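Local coordinates for amino acid ABC transporter, periplasmic amino acid-binding protein (Brucella ovis, PDB 4Z9N) that binds glutathione between its two lobes and probably delivers it to an amino-acid-type ABC transporter in the inner membrane, at residues T142-M147 against P160-K165; G113-S118 against Y189-A194; A148-A153 against L204-S209; R87-T90 against S94-T97. All coordinates share one frame; numbering follows the deposited sequence. Where two conformers were deposited one is given.

How the interactions relate
Interactions 2 and 4 are buried, interaction 1 is partly buried and interaction 3 lies at the surface. Interactions 1 and 3 share helix 142-153. The first half of that helix faces strand 159-163, and the second half meets the loop 204-209. Interactions 1 and 2 reach the same mixed sheet, where Met-147 packs on Phe-114. Phe-114 also joins interaction 2 to interaction 3, through Leu-204, Ile-208 and Phe-151. Interactions 1 to 3 have no hydrogen bond between their segments and rest mostly on packing of thioether, aliphatic and aromatic groups, with a carboxylate and a hydroxyl against carbon in interactions 1 and 3. Interaction 4 is polar and grips glutathione, which Thr-142 of interaction 1 also binds.

Interaction 1: T142-M147 against P160-K165; sequences TTELNM and PVVFEK. With GSH (glutathione), chain U.
Met-147 touches Pro-160 with its terminal methyl. Met-147 CE lies 4.0 Å from Pro-160 CB, and the two side chains meet at a slant. One turn earlier on the helix, Glu-144 reaches Val-162. The carboxylate oxygen Glu-144 OE2 stands 3.5 Å from Val-162 CG2, nearer to that methyl than to CG1. These two side chains cross at about a right angle. Glu-144 gets there as an extended chain, with CG trans to the backbone N (chi1 178°). Met-147 starts the same way but bends at its last torsion (chi3 58°), which turns CE to the proline. Behind it, Met-147 packs on Ile-135 and Val-137 of strand 134-138. That strand pairs with Val-161 and Phe-163 through backbone hydrogen bonds. Strand 134-138, helix 142-153 and strand 159-163 form a beta-alpha-beta unit. At the start of segment 142-147, Thr-142 N donates a 2.9 Å hydrogen bond to O11 of glutathione (162° at the hydrogen). Thr-142 OG1 is hydrogen-bonded to Glu-211 OE1. The helix-strand contact has no hydrogen bond. Its chemistry suggests that the methionine end rests mainly on van der Waals packing, while the glutamate lays a polar group against a valine at the partly exposed border.

Interaction 2: G113-S118 against Y189-A194; sequences GFMINS and YGVRLA
Met-115 and Arg-192 meet through a sulfur and an aliphatic chain. The Met-115 side chain leaves strand 101-117 with CB directed at helix 185-192. CG is trans to the backbone N (chi1 -175°), and the chain stays stretched as far as the sulfur. Met-115 SD then lies against the inner part of Arg-192, 3.8 Å from Arg-192 CB and 4.1 Å from Arg-192 CD. Beyond the sulfur the chain turns (chi3 68°). This brings Met-115 CE to Val-191, where it sits 4.2 Å from Val-191 CG1. The methionine thus spans two consecutive residues of the helix and crosses both side chains at a slant.

The contact lays helix 185-192 on the mixed sheet of one lobe of a family 3 solute-binding protein. In that sheet, strand 101-117 runs antiparallel to strands 180-182 and 201-203. Backbone hydrogen bonds tie Met-115 to Tyr-181 and Ile-116 to Val-202.

Arg-192 gives the methionine only its methylene groups. Arg-192 NH1 donates to the carbonyl oxygen of His-201. Met-115 also touches His-201 and Tyr-173. Val-191 packs on Tyr-181 and Asn-170, and its side chain is about 5 Å from the bound glutathione.

Interaction 3: A148-A153 against L204-S209; sequences ADYFRA and LPEIIS
The loop joining strands 201-203 and 211-218 passes beside the second half of helix 142-153, and Tyr-150 of the helix reaches across to Ile-208 and Glu-206. The main contact is a CH-pi interaction with Ile-208. The methyl CG2 of Ile-208 lies over one face of the Tyr-150 ring, 3.5 Å from the ring centroid and 15° off the ring normal. It is displaced slightly toward the CD1 and CE1 side, and Ile-208 CG2 is 3.5 Å from Tyr-150 CE1. The other branch of the isoleucine goes to the base of the ring. There Ile-208 CD1 is 3.7 Å from Tyr-150 CB. The fork of the isoleucine therefore fits the tyrosine at two points. Its CG1 branch sits between the backbone N and the carbonyl carbon (chi1 70°), which leaves CG2 opposite the carbonyl carbon and above the ring.

At the far end of the ring, the hydroxyl meets the aliphatic part of Glu-206. Tyr-150 OH is 3.7 Å from Glu-206 CG. The carboxylate plane is turned 51° from the ring. The carboxylate oxygens of Glu-206 are held by Ser-126 OG and Ala-127 N.

Leu-128 and Met-156 also pack on Tyr-150. Ile-208 reaches strand 101-117 through Gln-112 and Phe-114. On the same helix, Asp-149 forms salt bridges with Arg-152 and with Arg-261 and Arg-328 of the second subunit. This is an aromatic-aliphatic contact between a helix and a strand-connecting loop, at the surface of an alpha/beta lobe of the periplasmic binding protein fold.

Interaction 4: R87-T90 against S94-T97; sequences RNTT and SRDT. With NA (sodium ion), chain K; GSH (glutathione), chain U; EDO (1,2-ethanediol), chain V.
The loop 87-90 and the helix segment 94-97 come nearest at Thr-90 and Arg-95, whose CA atoms are 8.5 Å apart. Arg-95 closes the gap, extended from CG to NE. Arg-95 NH1 donates to Thr-90 O at 2.9 Å, in the carbonyl plane and on a lone pair (151° at the hydrogen); that acceptor tilts slightly from the guanidinium plane. Arg-95 NH1 also bonds glutathione O12 at 2.9 Å, and Arg-95 NH2 glutathione O11 at 3.0 Å, so the guanidinium holds both oxygens of one ligand carboxylate. A 1,2-ethanediol, probably from the crystallisation liquor, accepts from Arg-95 NE and NH2. Thr-90 N adds a nearly straight bond to glutathione O12 (2.9 Å, 173°). The ligand amine N1 donates to Asn-88 O and to Thr-90 OG1, which is also hydrogen-bonded to Glu-211 OE1. Arg-87 NH1 and NH2 share glutathione OE1, each at 3.1 Å, and Asn-88 ND2 donates to glutathione O2. This fits recognition of an amino-acid head group.

Asp-96 O and OD1 bind sodium with Leu-101, Asp-102 and Gln-219 of the same chain, and with Asp-226 of the second subunit. Phe-74 of helix 73-78 packs on Arg-95, Pro-212 of strand 211-218 on Thr-90, and Thr-142 of helix 142-153 on both.

Interaction 1: T142-M147 against P160-K165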
loop_
_atom_site.group_PDB
_atom_site.type_symbol
_atom_site.label_atom_id
_atom_site.label_comp_id
_atom_site.label_asym_id
_atom_site.label_seq_id
_atom_site.Cartn_x
_atom_site.Cartn_y
_atom_site.Cartn_z
ATOM N N THR D 142 4.010 19.576 3.152
ATOM C CA THR D 142 5.117 18.981 2.406
ATOM C C THR D 142 5.519 19.913 1.256
ATOM O O THR D 142 6.691 20.047 0.904
ATOM C CB THR D 142 4.731 17.621 1.824
ATOM O OG1 THR D 142 3.491 17.766 1.123
ATOM C CG2 THR D 142 4.566 16.567 2.915
ATOM N N THR D 143 4.504 20.542 0.671
ATOM C CA THR D 143 4.627 21.427 -0.479
ATOM C C THR D 143 5.731 22.456 -0.315
ATOM O O THR D 143 6.562 22.643 -1.205
ATOM C CB THR D 143 3.296 22.158 -0.709
ATOM O OG1 THR D 143 2.235 21.206 -0.569
ATOM C CG2 THR D 143 3.224 22.763 -2.108
ATOM N N GLU D 144 5.740 23.120 0.836
ATOM C CA GLU D 144 6.700 24.187 1.084
ATOM C C GLU D 144 8.137 23.644 1.081
ATOM O O GLU D 144 9.044 24.270 0.535
ATOM C CB GLU D 144 6.386 24.876 2.420
ATOM C CG GLU D 144 7.364 25.979 2.774
ATOM C CD GLU D 144 7.163 26.532 4.182
ATOM O OE1 GLU D 144 6.653 25.803 5.061
ATOM O OE2 GLU D 144 7.546 27.697 4.411
ATOM N N LEU D 145 8.335 22.467 1.679
ATOM C CA LEU D 145 9.674 21.878 1.742
ATOM C C LEU D 145 10.132 21.390 0.369
ATOM O O LEU D 145 11.292 21.576 -0.008
ATOM C CB LEU D 145 9.706 20.715 2.746
ATOM C CG LEU D 145 9.190 21.056 4.156
ATOM C CD1 LEU D 145 9.216 19.841 5.083
ATOM C CD2 LEU D 145 9.998 22.210 4.752
ATOM N N ASN D 146 9.231 20.740 -0.368
ATOM C CA ASN D 146 9.598 20.212 -1.686
ATOM C C ASN D 146 9.971 21.336 -2.647
ATOM O O ASN D 146 10.858 21.154 -3.484
ATOM C CB ASN D 146 8.471 19.407 -2.321
ATOM C CG ASN D 146 8.107 18.164 -1.537
ATOM O OD1 ASN D 146 8.945 17.548 -0.889
ATOM N ND2 ASN D 146 6.833 17.792 -1.595
ATOM N N MET D 147 9.271 22.472 -2.569
ATOM C CA MET D 147 9.567 23.563 -3.499
ATOM C C MET D 147 10.976 24.086 -3.259
ATOM O O MET D 147 11.723 24.315 -4.200
ATOM C CB MET D 147 8.576 24.709 -3.384
ATOM C CG MET D 147 8.975 25.886 -4.267
ATOM S SD MET D 147 7.659 27.093 -4.483
ATOM C CE MET D 147 7.323 27.566 -2.785
ATOM N N PRO D 160 9.600 32.193 -2.443
ATOM C CA PRO D 160 8.325 31.717 -1.896
ATOM C C PRO D 160 7.564 32.854 -1.227
ATOM O O PRO D 160 8.175 33.800 -0.713
ATOM C CB PRO D 160 8.760 30.695 -0.841
ATOM C CG PRO D 160 10.059 31.296 -0.336
ATOM C CD PRO D 160 10.736 31.789 -1.595
ATOM N N VAL D 161 6.239 32.776 -1.267
ATOM C CA VAL D 161 5.394 33.644 -0.475
ATOM C C VAL D 161 4.510 32.720 0.345
ATOM O O VAL D 161 3.694 31.987 -0.220
ATOM C CB VAL D 161 4.566 34.592 -1.361
ATOM C CG1 VAL D 161 3.826 35.581 -0.508
ATOM C CG2 VAL D 161 5.453 35.294 -2.388
ATOM N N VAL D 162 4.687 32.725 1.665
ATOM C CA VAL D 162 4.059 31.715 2.513
ATOM C C VAL D 162 2.822 32.238 3.215
ATOM O O VAL D 162 2.840 33.318 3.832
ATOM C CB VAL D 162 5.051 31.182 3.552
ATOM C CG1 VAL D 162 4.354 30.204 4.483
ATOM C CG2 VAL D 162 6.235 30.530 2.860
ATOM N N PHE D 163 1.749 31.451 3.140
ATOM C CA PHE D 163 0.457 31.836 3.682
ATOM C C PHE D 163 -0.038 30.883 4.741
ATOM O O PHE D 163 0.280 29.695 4.717
ATOM C CB PHE D 163 -0.584 31.927 2.562
ATOM C CG PHE D 163 -0.303 33.011 1.598
ATOM C CD1 PHE D 163 0.503 32.774 0.505
ATOM C CD2 PHE D 163 -0.797 34.285 1.809
ATOM C CE1 PHE D 163 0.798 33.788 -0.369
ATOM C CE2 PHE D 163 -0.508 35.303 0.926
ATOM C CZ PHE D 163 0.293 35.049 -0.167
ATOM N N GLU D 164 -0.854 31.402 5.653
ATOM C CA GLU D 164 -1.393 30.581 6.730
ATOM C C GLU D 164 -2.735 29.950 6.385
ATOM O O GLU D 164 -3.110 28.946 6.974
ATOM C CB GLU D 164 -1.546 31.408 8.008
ATOM C CG GLU D 164 -0.242 32.003 8.511
ATOM C CD GLU D 164 0.816 30.946 8.762
ATOM O OE1 GLU D 164 0.545 29.989 9.516
ATOM O OE2 GLU D 164 1.916 31.067 8.187
ATOM N N LYS D 165 -3.459 30.550 5.447
ATOM C CA LYS D 165 -4.801 30.095 5.094
ATOM C C LYS D 165 -4.933 29.981 3.579
ATOM O O LYS D 165 -4.336 30.760 2.845
ATOM C CB LYS D 165 -5.863 31.051 5.649
ATOM C CG LYS D 165 -5.865 31.159 7.161
ATOM C CD LYS D 165 -6.994 32.050 7.644
ATOM C CE LYS D 165 -7.432 31.651 9.047
ATOM N NZ LYS D 165 -8.271 32.696 9.693
HETATM N N1 GSH U . -0.620 17.088 0.684
HETATM C CA1 GSH U . 0.142 18.210 1.234
HETATM C C1 GSH U . 0.446 17.915 2.701
HETATM O O11 GSH U . 1.222 18.685 3.333
HETATM O O12 GSH U . -0.074 16.923 3.284
HETATM C CB1 GSH U . -0.641 19.531 1.163
HETATM C CG1 GSH U . -1.950 19.378 1.962
HETATM C CD1 GSH U . -2.599 20.750 2.108
HETATM O OE1 GSH U . -2.864 21.209 3.176
HETATM N N2 GSH U . -2.900 21.486 0.903
HETATM C CA2 GSH U . -3.494 22.802 1.047
HETATM C C2 GSH U . -4.873 22.745 1.722
HETATM O O2 GSH U . -5.534 21.760 1.795
HETATM C CB2 GSH U . -3.502 23.536 -0.298
HETATM S SG2 GSH U . -4.682 22.813 -1.472
HETATM N N3 GSH U . -5.338 23.970 2.337
HETATM C CA3 GSH U . -6.615 24.000 2.997
HETATM C C3 GSH U . -6.421 24.580 4.398
HETATM O O31 GSH U . -7.440 24.918 5.057
HETATM O O32 GSH U . -5.260 24.704 4.896
#

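Interaction 2: G113-S118 against Y189-A194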
loop_
_atom_site.group_PDB
_atom_site.type_symbol
_atom_site.label_atom_id
_atom_site.label_comp_id
_atom_site.label_asym_id
_atom_site.label_seq_id
_atom_site.Cartn_x
_atom_site.Cartn_y
_atom_site.Cartn_z
ATOM N N GLY D 113 2.772 20.056 -8.081
ATOM C CA GLY D 113 2.937 20.760 -9.336
ATOM C C GLY D 113 2.850 22.266 -9.167
ATOM O O GLY D 113 2.763 22.776 -8.037
ATOM N N PHE D 114 2.905 22.969 -10.292
ATOM C CA PHE D 114 2.875 24.432 -10.343
ATOM C C PHE D 114 1.814 24.925 -11.316
ATOM O O PHE D 114 1.630 24.345 -12.380
ATOM C CB PHE D 114 4.236 24.990 -10.770
ATOM C CG PHE D 114 5.333 24.689 -9.810
ATOM C CD1 PHE D 114 6.052 23.500 -9.913
ATOM C CD2 PHE D 114 5.625 25.573 -8.784
ATOM C CE1 PHE D 114 7.059 23.213 -9.021
ATOM C CE2 PHE D 114 6.635 25.294 -7.878
ATOM C CZ PHE D 114 7.353 24.109 -7.999
ATOM N N MET D 115 1.131 26.005 -10.953
ATOM C CA MET D 115 0.111 26.596 -11.824
ATOM C C MET D 115 0.420 28.069 -12.078
ATOM O O MET D 115 0.847 28.778 -11.160
ATOM C CB MET D 115 -1.271 26.435 -11.198
ATOM C CG MET D 115 -2.430 26.913 -12.076
ATOM S SD MET D 115 -4.021 26.348 -11.421
ATOM C CE MET D 115 -4.122 27.295 -9.901
ATOM N N ILE D 116 0.212 28.515 -13.317
ATOM C CA ILE D 116 0.397 29.916 -13.686
ATOM C C ILE D 116 -0.807 30.426 -14.453
ATOM O O ILE D 116 -1.593 29.648 -14.996
ATOM C CB ILE D 116 1.660 30.134 -14.541
ATOM C CG1 ILE D 116 1.580 29.292 -15.820
ATOM C CG2 ILE D 116 2.924 29.837 -13.749
ATOM C CD1 ILE D 116 2.478 29.759 -16.931
ATOM N N ASN D 117 -0.931 31.745 -14.514
ATOM C CA ASN D 117 -1.881 32.369 -15.416
ATOM C C ASN D 117 -1.170 32.544 -16.744
ATOM O O ASN D 117 -0.285 33.391 -16.868
ATOM C CB ASN D 117 -2.372 33.708 -14.862
ATOM C CG ASN D 117 -3.447 34.333 -15.730
ATOM O OD1 ASN D 117 -3.329 34.361 -16.953
ATOM N ND2 ASN D 117 -4.520 34.798 -15.104
ATOM N N SER D 118 -1.562 31.747 -17.735
ATOM C CA SER D 118 -0.884 31.744 -19.028
ATOM C C SER D 118 -1.157 33.020 -19.816
ATOM O O SER D 118 -0.447 33.327 -20.777
ATOM C CB SER D 118 -1.299 30.521 -19.851
ATOM O OG SER D 118 -2.688 30.531 -20.119
ATOM N N TYR D 189 -6.297 21.658 -9.545
ATOM C CA TYR D 189 -7.564 21.589 -10.273
ATOM C C TYR D 189 -8.695 22.229 -9.466
ATOM O O TYR D 189 -9.545 22.930 -10.016
ATOM C CB TYR D 189 -7.941 20.136 -10.605
ATOM C CG TYR D 189 -7.264 19.543 -11.828
ATOM C CD1 TYR D 189 -6.006 18.949 -11.741
ATOM C CD2 TYR D 189 -7.896 19.552 -13.064
ATOM C CE1 TYR D 189 -5.397 18.388 -12.860
ATOM C CE2 TYR D 189 -7.299 18.999 -14.183
ATOM C CZ TYR D 189 -6.051 18.423 -14.080
ATOM O OH TYR D 189 -5.462 17.872 -15.201
ATOM N N GLY D 190 -8.717 21.966 -8.163
ATOM C CA GLY D 190 -9.770 22.488 -7.306
ATOM C C GLY D 190 -9.650 23.979 -7.047
ATOM O O GLY D 190 -10.644 24.717 -7.094
ATOM N N VAL D 191 -8.431 24.426 -6.768
ATOM C CA VAL D 191 -8.165 25.844 -6.592
ATOM C C VAL D 191 -8.540 26.619 -7.844
ATOM O O VAL D 191 -9.203 27.666 -7.773
ATOM C CB VAL D 191 -6.694 26.092 -6.240
ATOM C CG1 VAL D 191 -6.368 27.576 -6.382
ATOM C CG2 VAL D 191 -6.404 25.602 -4.827
ATOM N N ARG D 192 -8.116 26.110 -8.998
ATOM C CA ARG D 192 -8.366 26.797 -10.267
ATOM C C ARG D 192 -9.857 27.105 -10.470
ATOM O O ARG D 192 -10.222 28.191 -10.931
ATOM C CB ARG D 192 -7.828 25.961 -11.436
ATOM C CG ARG D 192 -8.081 26.576 -12.805
ATOM C CD ARG D 192 -7.261 25.902 -13.905
ATOM N NE ARG D 192 -7.556 24.478 -14.047
ATOM C CZ ARG D 192 -6.911 23.666 -14.879
ATOM N NH1 ARG D 192 -5.926 24.137 -15.636
ATOM N NH2 ARG D 192 -7.231 22.379 -14.940
ATOM N N LEU D 193 -10.720 26.168 -10.088
ATOM C CA LEU D 193 -12.161 26.353 -10.258
ATOM C C LEU D 193 -12.733 27.458 -9.371
ATOM O O LEU D 193 -13.878 27.880 -9.558
ATOM C CB LEU D 193 -12.898 25.043 -9.986
ATOM C CG LEU D 193 -12.774 23.990 -11.087
ATOM C CD1 LEU D 193 -13.383 22.683 -10.627
ATOM C CD2 LEU D 193 -13.438 24.462 -12.379
ATOM N N ALA D 194 -11.941 27.939 -8.421
ATOM C CA ALA D 194 -12.423 28.956 -7.485
ATOM C C ALA D 194 -11.935 30.344 -7.872
ATOM O O ALA D 194 -12.275 31.334 -7.227
ATOM C CB ALA D 194 -11.982 28.617 -6.058
#

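Interaction 3: A148-A153 against L204-S209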
loop_
_atom_site.group_PDB
_atom_site.type_symbol
_atom_site.label_atom_id
_atom_site.label_comp_id
_atom_site.label_asym_id
_atom_site.label_seq_id
_atom_site.Cartn_x
_atom_site.Cartn_y
_atom_site.Cartn_z
ATOM N N ALA D 148 11.336 24.272 -1.998
ATOM C CA ALA D 148 12.689 24.699 -1.684
ATOM C C ALA D 148 13.690 23.717 -2.306
ATOM O O ALA D 148 14.667 24.131 -2.944
ATOM C CB ALA D 148 12.885 24.807 -0.176
ATOM N N ASP D 149 13.442 22.416 -2.126
ATOM C CA ASP D 149 14.341 21.386 -2.658
ATOM C C ASP D 149 14.512 21.534 -4.166
ATOM O O ASP D 149 15.624 21.443 -4.708
ATOM C CB ASP D 149 13.809 19.976 -2.382
ATOM C CG ASP D 149 13.906 19.561 -0.928
ATOM O OD1 ASP D 149 14.641 20.200 -0.145
ATOM O OD2 ASP D 149 13.238 18.557 -0.582
ATOM N N TYR D 150 13.385 21.714 -4.846
ATOM C CA TYR D 150 13.364 21.738 -6.307
ATOM C C TYR D 150 14.114 22.950 -6.863
ATOM O O TYR D 150 14.848 22.847 -7.848
ATOM C CB TYR D 150 11.912 21.732 -6.796
ATOM C CG TYR D 150 11.725 21.691 -8.296
ATOM C CD1 TYR D 150 12.020 20.546 -9.024
ATOM C CD2 TYR D 150 11.212 22.792 -8.978
ATOM C CE1 TYR D 150 11.834 20.501 -10.403
ATOM C CE2 TYR D 150 11.010 22.754 -10.356
ATOM C CZ TYR D 150 11.323 21.606 -11.060
ATOM O OH TYR D 150 11.127 21.567 -12.424
ATOM N N PHE D 151 13.951 24.097 -6.214
ATOM C CA PHE D 151 14.601 25.307 -6.692
ATOM C C PHE D 151 16.091 25.271 -6.401
ATOM O O PHE D 151 16.880 25.733 -7.219
ATOM C CB PHE D 151 13.943 26.548 -6.074
ATOM C CG PHE D 151 12.766 27.034 -6.852
ATOM C CD1 PHE D 151 11.626 26.245 -6.975
ATOM C CD2 PHE D 151 12.808 28.257 -7.498
ATOM C CE1 PHE D 151 10.546 26.683 -7.719
ATOM C CE2 PHE D 151 11.742 28.698 -8.246
ATOM C CZ PHE D 151 10.608 27.915 -8.364
ATOM N N ARG D 152 16.472 24.700 -5.253
ATOM C CA ARG D 152 17.886 24.537 -4.916
ATOM C C ARG D 152 18.563 23.624 -5.935
ATOM O O ARG D 152 19.620 23.947 -6.488
ATOM C CB ARG D 152 18.066 23.949 -3.512
ATOM C CG ARG D 152 19.518 23.618 -3.195
ATOM C CD ARG D 152 19.710 23.090 -1.759
ATOM N NE ARG D 152 18.551 22.288 -1.372
ATOM C CZ ARG D 152 17.741 22.556 -0.348
ATOM N NH1 ARG D 152 18.009 23.555 0.473
ATOM N NH2 ARG D 152 16.685 21.787 -0.104
ATOM N N ALA D 153 17.937 22.479 -6.181
ATOM C CA ALA D 153 18.524 21.452 -7.032
ATOM C C ALA D 153 18.719 21.968 -8.443
ATOM O O ALA D 153 19.704 21.644 -9.115
ATOM C CB ALA D 153 17.642 20.201 -7.036
ATOM N N LEU D 204 1.420 23.334 -15.100
ATOM C CA LEU D 204 2.615 23.015 -15.867
ATOM C C LEU D 204 2.876 21.516 -15.773
ATOM O O LEU D 204 2.359 20.856 -14.866
ATOM C CB LEU D 204 3.821 23.831 -15.373
ATOM C CG LEU D 204 3.647 25.347 -15.491
ATOM C CD1 LEU D 204 4.772 26.109 -14.829
ATOM C CD2 LEU D 204 3.513 25.752 -16.950
ATOM N N PRO D 205 3.660 20.969 -16.720
ATOM C CA PRO D 205 3.809 19.512 -16.784
ATOM C C PRO D 205 4.565 18.891 -15.608
ATOM O O PRO D 205 4.299 17.738 -15.272
ATOM C CB PRO D 205 4.598 19.298 -18.085
ATOM C CG PRO D 205 4.455 20.570 -18.854
ATOM C CD PRO D 205 4.380 21.638 -17.816
ATOM N N GLU D 206 5.497 19.624 -15.006
ATOM C CA GLU D 206 6.394 19.026 -14.010
ATOM C C GLU D 206 5.689 18.563 -12.729
ATOM O O GLU D 206 4.862 19.280 -12.157
ATOM C CB GLU D 206 7.506 20.017 -13.640
ATOM C CG GLU D 206 8.603 20.186 -14.703
ATOM C CD GLU D 206 8.197 21.088 -15.861
ATOM O OE1 GLU D 206 7.115 21.710 -15.801
ATOM O OE2 GLU D 206 8.982 21.180 -16.836
ATOM N N ILE D 207 6.037 17.355 -12.290
ATOM C CA ILE D 207 5.599 16.821 -11.003
ATOM C C ILE D 207 6.836 16.601 -10.172
ATOM O O ILE D 207 7.687 15.801 -10.559
ATOM C CB ILE D 207 4.811 15.524 -11.172
ATOM C CG1 ILE D 207 3.549 15.796 -11.991
ATOM C CG2 ILE D 207 4.524 14.880 -9.801
ATOM C CD1 ILE D 207 2.856 14.558 -12.475
ATOM N N ILE D 208 6.955 17.296 -9.037
ATOM C CA ILE D 208 8.238 17.336 -8.350
ATOM C C ILE D 208 8.285 16.522 -7.062
ATOM O O ILE D 208 9.285 16.566 -6.358
ATOM C CB ILE D 208 8.667 18.796 -8.046
ATOM C CG1 ILE D 208 7.782 19.422 -6.966
ATOM C CG2 ILE D 208 8.639 19.636 -9.321
ATOM C CD1 ILE D 208 8.371 20.701 -6.336
ATOM N N SER D 209 7.228 15.777 -6.752
ATOM C CA SER D 209 7.217 14.997 -5.510
ATOM C C SER D 209 6.229 13.859 -5.605
ATOM O O SER D 209 5.374 13.851 -6.486
ATOM C CB SER D 209 6.840 15.876 -4.324
ATOM O OG SER D 209 5.464 16.210 -4.406
#

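Interaction 4: R87-T90 against S94-T97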
loop_
_atom_site.group_PDB
_atom_site.type_symbol
_atom_site.label_atom_id
_atom_site.label_comp_id
_atom_site.label_asym_id
_atom_site.label_seq_id
_atom_site.Cartn_x
_atom_site.Cartn_y
_atom_site.Cartn_z
ATOM N N ARG D 87 -8.009 14.173 4.485
ATOM C CA ARG D 87 -7.875 15.574 4.120
ATOM C C ARG D 87 -6.604 15.811 3.318
ATOM O O ARG D 87 -5.722 16.539 3.767
ATOM C CB ARG D 87 -7.893 16.440 5.398
ATOM C CG ARG D 87 -7.802 17.962 5.193
ATOM C CD ARG D 87 -6.963 18.590 6.288
ATOM N NE ARG D 87 -6.601 19.984 6.018
ATOM C CZ ARG D 87 -5.622 20.347 5.189
ATOM N NH1 ARG D 87 -4.948 19.425 4.510
ATOM N NH2 ARG D 87 -5.343 21.637 5.013
ATOM N N ASN D 88 -6.533 15.208 2.128
ATOM C CA ASN D 88 -5.433 15.436 1.175
ATOM C C ASN D 88 -4.088 15.572 1.890
ATOM O O ASN D 88 -3.302 16.462 1.592
ATOM C CB ASN D 88 -5.712 16.684 0.259
ATOM C CG ASN D 88 -6.094 17.976 1.032
ATOM O OD1 ASN D 88 -7.137 18.051 1.699
ATOM N ND2 ASN D 88 -5.271 19.022 0.875
ATOM N N THR D 89 -3.846 14.649 2.818
ATOM C CA THR D 89 -2.702 14.696 3.720
ATOM C C THR D 89 -1.679 13.621 3.361
ATOM O O THR D 89 -1.961 12.420 3.401
ATOM C CB THR D 89 -3.155 14.526 5.179
ATOM O OG1 THR D 89 -3.854 15.704 5.628
ATOM C CG2 THR D 89 -1.974 14.231 6.073
ATOM N N THR D 90 -0.480 14.061 3.004
ATOM C CA THR D 90 0.530 13.145 2.483
ATOM C C THR D 90 1.121 12.232 3.565
ATOM O O THR D 90 1.514 12.683 4.636
ATOM C CB THR D 90 1.652 13.941 1.792
ATOM O OG1 THR D 90 1.094 14.685 0.702
ATOM C CG2 THR D 90 2.743 13.000 1.275
ATOM N N SER D 94 8.134 10.970 8.433
ATOM C CA SER D 94 8.149 11.776 9.649
ATOM C C SER D 94 6.752 11.853 10.268
ATOM O O SER D 94 6.608 11.878 11.492
ATOM C CB SER D 94 8.701 13.179 9.373
ATOM O OG SER D 94 7.948 13.873 8.389
ATOM N N ARG D 95 5.721 11.860 9.432
ATOM C CA ARG D 95 4.356 11.877 9.953
ATOM C C ARG D 95 3.970 10.499 10.509
ATOM O O ARG D 95 3.074 10.389 11.346
ATOM C CB ARG D 95 3.383 12.347 8.874
ATOM C CG ARG D 95 3.630 13.799 8.501
ATOM C CD ARG D 95 2.822 14.185 7.263
ATOM N NE ARG D 95 2.946 15.614 6.989
ATOM C CZ ARG D 95 2.319 16.225 5.983
ATOM N NH1 ARG D 95 1.546 15.521 5.167
ATOM N NH2 ARG D 95 2.461 17.530 5.794
ATOM N N ASP D 96 4.691 9.464 10.086
ATOM C CA ASP D 96 4.427 8.080 10.505
ATOM C C ASP D 96 5.157 7.756 11.816
ATOM O O ASP D 96 4.715 6.919 12.611
ATOM C CB ASP D 96 4.876 7.120 9.382
ATOM C CG ASP D 96 4.129 5.784 9.366
ATOM O OD1 ASP D 96 3.217 5.532 10.191
ATOM O OD2 ASP D 96 4.446 4.984 8.449
ATOM N N THR D 97 6.273 8.436 12.060
ATOM C CA THR D 97 7.143 8.058 13.173
ATOM C C THR D 97 7.160 9.031 14.343
ATOM O O THR D 97 7.470 8.640 15.459
ATOM C CB THR D 97 8.602 7.926 12.719
ATOM O OG1 THR D 97 9.035 9.172 12.156
ATOM C CG2 THR D 97 8.723 6.830 11.681
HETATM NA NA NA K . 3.200 5.165 12.612
HETATM N N1 GSH U . -0.620 17.088 0.684
HETATM C CA1 GSH U . 0.142 18.210 1.234
HETATM C C1 GSH U . 0.446 17.915 2.701
HETATM O O11 GSH U . 1.222 18.685 3.333
HETATM O O12 GSH U . -0.074 16.923 3.284
HETATM C CB1 GSH U . -0.641 19.531 1.163
HETATM C CG1 GSH U . -1.950 19.378 1.962
HETATM C CD1 GSH U . -2.599 20.750 2.108
HETATM O OE1 GSH U . -2.864 21.209 3.176
HETATM N N2 GSH U . -2.900 21.486 0.903
HETATM C CA2 GSH U . -3.494 22.802 1.047
HETATM C C2 GSH U . -4.873 22.745 1.722
HETATM O O2 GSH U . -5.534 21.760 1.795
HETATM C CB2 GSH U . -3.502 23.536 -0.298
HETATM S SG2 GSH U . -4.682 22.813 -1.472
HETATM N N3 GSH U . -5.338 23.970 2.337
HETATM C CA3 GSH U . -6.615 24.000 2.997
HETATM C C3 GSH U . -6.421 24.580 4.398
HETATM O O31 GSH U . -7.440 24.918 5.057
HETATM O O32 GSH U . -5.260 24.704 4.896
HETATM C C1 EDO V . 5.555 18.924 6.401
HETATM O O1 EDO V . 4.333 19.385 6.993
HETATM C C2 EDO V . 6.331 18.035 7.366
HETATM O O2 EDO V . 5.509 16.974 7.870
#